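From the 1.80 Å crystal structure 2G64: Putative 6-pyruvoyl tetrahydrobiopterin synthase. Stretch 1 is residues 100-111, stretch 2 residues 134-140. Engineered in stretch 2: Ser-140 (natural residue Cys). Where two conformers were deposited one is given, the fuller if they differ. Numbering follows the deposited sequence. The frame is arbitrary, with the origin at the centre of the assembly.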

# COMPACT_ATOMS: atom_id res chain seq x y z
N THR A 100 19.39 -13.09 -10.51
CA THR A 100 18.48 -12.01 -10.95
C THR A 100 17.09 -12.39 -10.51
O THR A 100 16.79 -13.57 -10.34
CB THR A 100 18.43 -11.86 -12.49
OG1 THR A 100 18.15 -13.14 -13.08
CG2 THR A 100 19.73 -11.32 -13.01
N SER A 101 16.19 -11.42 -10.37
CA SER A 101 14.84 -11.76 -9.92
C SER A 101 14.07 -12.61 -10.94
O SER A 101 13.20 -13.40 -10.56
CB SER A 101 14.07 -10.50 -9.52
OG SER A 101 14.73 -9.86 -8.44
N GLU A 102 14.40 -12.48 -12.21
CA GLU A 102 13.88 -13.40 -13.26
C GLU A 102 14.18 -14.84 -12.84
O GLU A 102 13.30 -15.70 -12.83
CB GLU A 102 14.56 -13.11 -14.62
CG GLU A 102 14.14 -11.79 -15.30
CD GLU A 102 14.99 -10.59 -14.90
OE1 GLU A 102 15.57 -10.56 -13.77
OE2 GLU A 102 15.05 -9.66 -15.72
N ASN A 103 15.43 -15.10 -12.48
CA ASN A 103 15.84 -16.47 -12.14
C ASN A 103 15.34 -16.92 -10.77
O ASN A 103 15.13 -18.12 -10.54
CB ASN A 103 17.36 -16.66 -12.28
CG ASN A 103 17.80 -16.83 -13.73
OD1 ASN A 103 17.15 -17.55 -14.51
ND2 ASN A 103 18.88 -16.14 -14.12
N VAL A 104 15.12 -15.97 -9.88
CA VAL A 104 14.49 -16.27 -8.58
C VAL A 104 13.05 -16.71 -8.81
O VAL A 104 12.58 -17.67 -8.22
CB VAL A 104 14.55 -15.06 -7.61
CG1 VAL A 104 13.81 -15.36 -6.30
CG2 VAL A 104 16.04 -14.69 -7.30
N ALA A 105 12.34 -16.02 -9.71
CA ALA A 105 10.95 -16.38 -9.97
C ALA A 105 10.88 -17.82 -10.50
O ALA A 105 10.01 -18.61 -10.10
CB ALA A 105 10.36 -15.41 -10.97
N ILE A 106 11.81 -18.16 -11.38
CA ILE A 106 11.86 -19.50 -11.95
C ILE A 106 12.18 -20.53 -10.86
O ILE A 106 11.50 -21.56 -10.73
CB ILE A 106 12.88 -19.60 -13.14
CG1 ILE A 106 12.42 -18.74 -14.33
CG2 ILE A 106 13.05 -21.06 -13.61
CD1 ILE A 106 13.51 -18.52 -15.39
N TYR A 107 13.20 -20.24 -10.06
CA TYR A 107 13.57 -21.09 -8.94
C TYR A 107 12.38 -21.38 -8.02
O TYR A 107 12.11 -22.53 -7.70
CB TYR A 107 14.75 -20.48 -8.14
CG TYR A 107 14.96 -21.20 -6.84
CD1 TYR A 107 15.63 -22.43 -6.79
CD2 TYR A 107 14.45 -20.68 -5.65
CE1 TYR A 107 15.79 -23.10 -5.58
CE2 TYR A 107 14.61 -21.33 -4.46
CZ TYR A 107 15.27 -22.55 -4.43
OH TYR A 107 15.43 -23.20 -3.22
N MET A 108 11.66 -20.34 -7.60
CA MET A 108 10.58 -20.52 -6.64
C MET A 108 9.42 -21.30 -7.25
O MET A 108 8.83 -22.16 -6.60
CB MET A 108 10.09 -19.17 -6.12
CG MET A 108 11.19 -18.35 -5.42
SD MET A 108 11.72 -19.02 -3.83
CE MET A 108 10.31 -18.58 -2.77
N PHE A 109 9.09 -20.98 -8.49
CA PHE A 109 8.07 -21.73 -9.24
C PHE A 109 8.44 -23.22 -9.28
O PHE A 109 7.63 -24.09 -8.94
CB PHE A 109 7.99 -21.18 -10.66
CG PHE A 109 6.89 -21.76 -11.51
CD1 PHE A 109 5.67 -21.11 -11.62
CD2 PHE A 109 7.09 -22.95 -12.21
CE1 PHE A 109 4.65 -21.63 -12.43
CE2 PHE A 109 6.08 -23.48 -13.02
CZ PHE A 109 4.85 -22.82 -13.12
N GLU A 110 9.66 -23.53 -9.70
CA GLU A 110 10.04 -24.93 -9.86
C GLU A 110 10.16 -25.68 -8.53
O GLU A 110 9.74 -26.84 -8.42
CB GLU A 110 11.33 -25.05 -10.69
CG GLU A 110 11.15 -24.67 -12.17
CD GLU A 110 10.13 -25.56 -12.91
OE1 GLU A 110 9.92 -26.71 -12.49
OE2 GLU A 110 9.54 -25.10 -13.91
N LYS A 111 10.72 -25.02 -7.51
CA LYS A 111 10.83 -25.63 -6.18
C LYS A 111 9.44 -25.88 -5.57
O LYS A 111 9.17 -26.93 -4.97
CB LYS A 111 11.69 -24.77 -5.25
CG LYS A 111 11.80 -25.31 -3.83
CD LYS A 111 12.82 -26.46 -3.79
CE LYS A 111 12.73 -27.23 -2.48
NZ LYS A 111 13.44 -28.53 -2.58
N ILE A 134 8.93 -5.83 -10.62
CA ILE A 134 8.05 -6.98 -10.45
C ILE A 134 8.28 -8.00 -11.57
O ILE A 134 8.28 -7.62 -12.75
CB ILE A 134 6.57 -6.53 -10.47
CG1 ILE A 134 6.29 -5.53 -9.34
CG2 ILE A 134 5.62 -7.72 -10.37
CD1 ILE A 134 6.34 -4.06 -9.75
N PHE A 135 8.42 -9.27 -11.21
CA PHE A 135 8.68 -10.35 -12.20
C PHE A 135 7.68 -11.49 -12.08
O PHE A 135 7.29 -11.87 -10.96
CB PHE A 135 10.10 -10.89 -11.99
CG PHE A 135 11.13 -9.80 -12.03
CD1 PHE A 135 11.84 -9.55 -13.19
CD2 PHE A 135 11.33 -8.98 -10.91
CE1 PHE A 135 12.77 -8.50 -13.25
CE2 PHE A 135 12.26 -7.92 -10.97
CZ PHE A 135 12.97 -7.69 -12.15
N THR A 136 7.30 -12.07 -13.22
CA THR A 136 6.38 -13.21 -13.16
C THR A 136 6.83 -14.31 -14.09
O THR A 136 7.54 -14.07 -15.09
CB THR A 136 4.92 -12.83 -13.47
OG1 THR A 136 4.71 -12.74 -14.89
CG2 THR A 136 4.51 -11.50 -12.75
N TYR A 137 6.40 -15.51 -13.76
CA TYR A 137 6.82 -16.69 -14.51
C TYR A 137 5.67 -17.69 -14.45
O TYR A 137 5.06 -17.87 -13.38
CB TYR A 137 8.07 -17.29 -13.90
CG TYR A 137 8.56 -18.54 -14.62
CD1 TYR A 137 8.86 -18.50 -15.97
CD2 TYR A 137 8.69 -19.74 -13.93
CE1 TYR A 137 9.31 -19.66 -16.63
CE2 TYR A 137 9.13 -20.88 -14.57
CZ TYR A 137 9.45 -20.83 -15.91
OH TYR A 137 9.90 -21.96 -16.54
N LYS A 138 5.36 -18.29 -15.60
CA LYS A 138 4.27 -19.27 -15.69
C LYS A 138 4.71 -20.68 -16.08
O LYS A 138 3.88 -21.56 -16.37
CB LYS A 138 3.19 -18.81 -16.66
CG LYS A 138 2.38 -17.61 -16.19
CD LYS A 138 1.50 -17.12 -17.35
CE LYS A 138 0.44 -16.15 -16.89
NZ LYS A 138 -0.65 -16.03 -17.93
N GLY A 139 6.01 -20.91 -16.07
CA GLY A 139 6.55 -22.26 -16.30
C GLY A 139 6.76 -22.50 -17.79
O GLY A 139 6.65 -21.58 -18.60
N SER A 140 7.08 -23.74 -18.14
CA SER A 140 7.18 -24.15 -19.53
C SER A 140 5.80 -24.36 -20.14
O SER A 140 4.76 -24.20 -19.48
CB SER A 140 8.00 -25.45 -19.64
OG SER A 140 9.35 -25.23 -19.28
OXT SER A 140 5.67 -24.71 -21.32
O HOH W 1 11.13 -23.83 -15.31
O HOH W 2 7.55 -25.72 -15.66

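The helix from Ser-101 to Lys-111 lies across the strand 134-137 at an angle of 41° between their N-to-C directions, with an axis-to-axis approach of 7.6 Å. No direct hydrogen bond joins the two stretches, so the fit rests on shape. Alternation sets the pattern: Phe-135 and Tyr-137 point their CA-to-CB bonds toward the helix, while Ile-134 and Thr-136 point theirs away.

At the first turn the small Ser-101 and the longer Glu-102 side chain both lie against the Phe-135 ring. Ser-101 lays its CB on the face of Phe-135, 3.7 Å from the ring centroid, with its CB 3.4 Å from CD2 of Phe-135. The backbone N of Glu-102 also sits over a face of this ring, and the Glu-102 side chain, though it leaves the backbone sideways, brings its CD to 3.5 Å from CE1 of Phe-135. The turn itself starts at Thr-100, whose OG1 caps the helix through a weak bond from the N of Asn-103, 3.4 Å long.

One turn on, the CA atoms of Ala-105 and Tyr-137 are 6.1 Å apart, and the CB of Ala-105 meets the CB of Tyr-137 at 4.2 Å. The Tyr-137 ring then reaches on between Ile-106 and Phe-109. Ile-106 sets its CG1 almost exactly over the ring centre, 3.7 Å from the centroid and 2° off the normal. Against Phe-109 the same ring turns its edge: the planes stand at 74° with centroids 5.0 Å apart, and CD2 of Tyr-137 lies 3.6 Å from CG of Phe-109. A single tyrosine thus gives a face to one helix residue and an edge to another.

Where the strand has ended, the roles reverse, and the helix provides the bump. The Phe-109 ring packs against Lys-138 and Gly-139, its CZ 3.6 Å from the backbone O of Lys-138 and its CE2 3.5 Å from CA of Gly-139, whose N lies over a ring face. The hollow depends on glycine: an ideal CB there would fall 2.7 Å from CE2 of Phe-109, and the backbone angles alone already call for glycine.

Water finishes the polar margin. Glu-110 OE2 is 4.1 Å from Tyr-137 OH, and water 1 bridges them, 2.5 Å from that OE2 and 2.6 Å from that OH. Water 2 donates to the same OE2 of Glu-110 at 2.7 Å and accepts from the backbone N of the engineered Ser-140 at 3.2 Å.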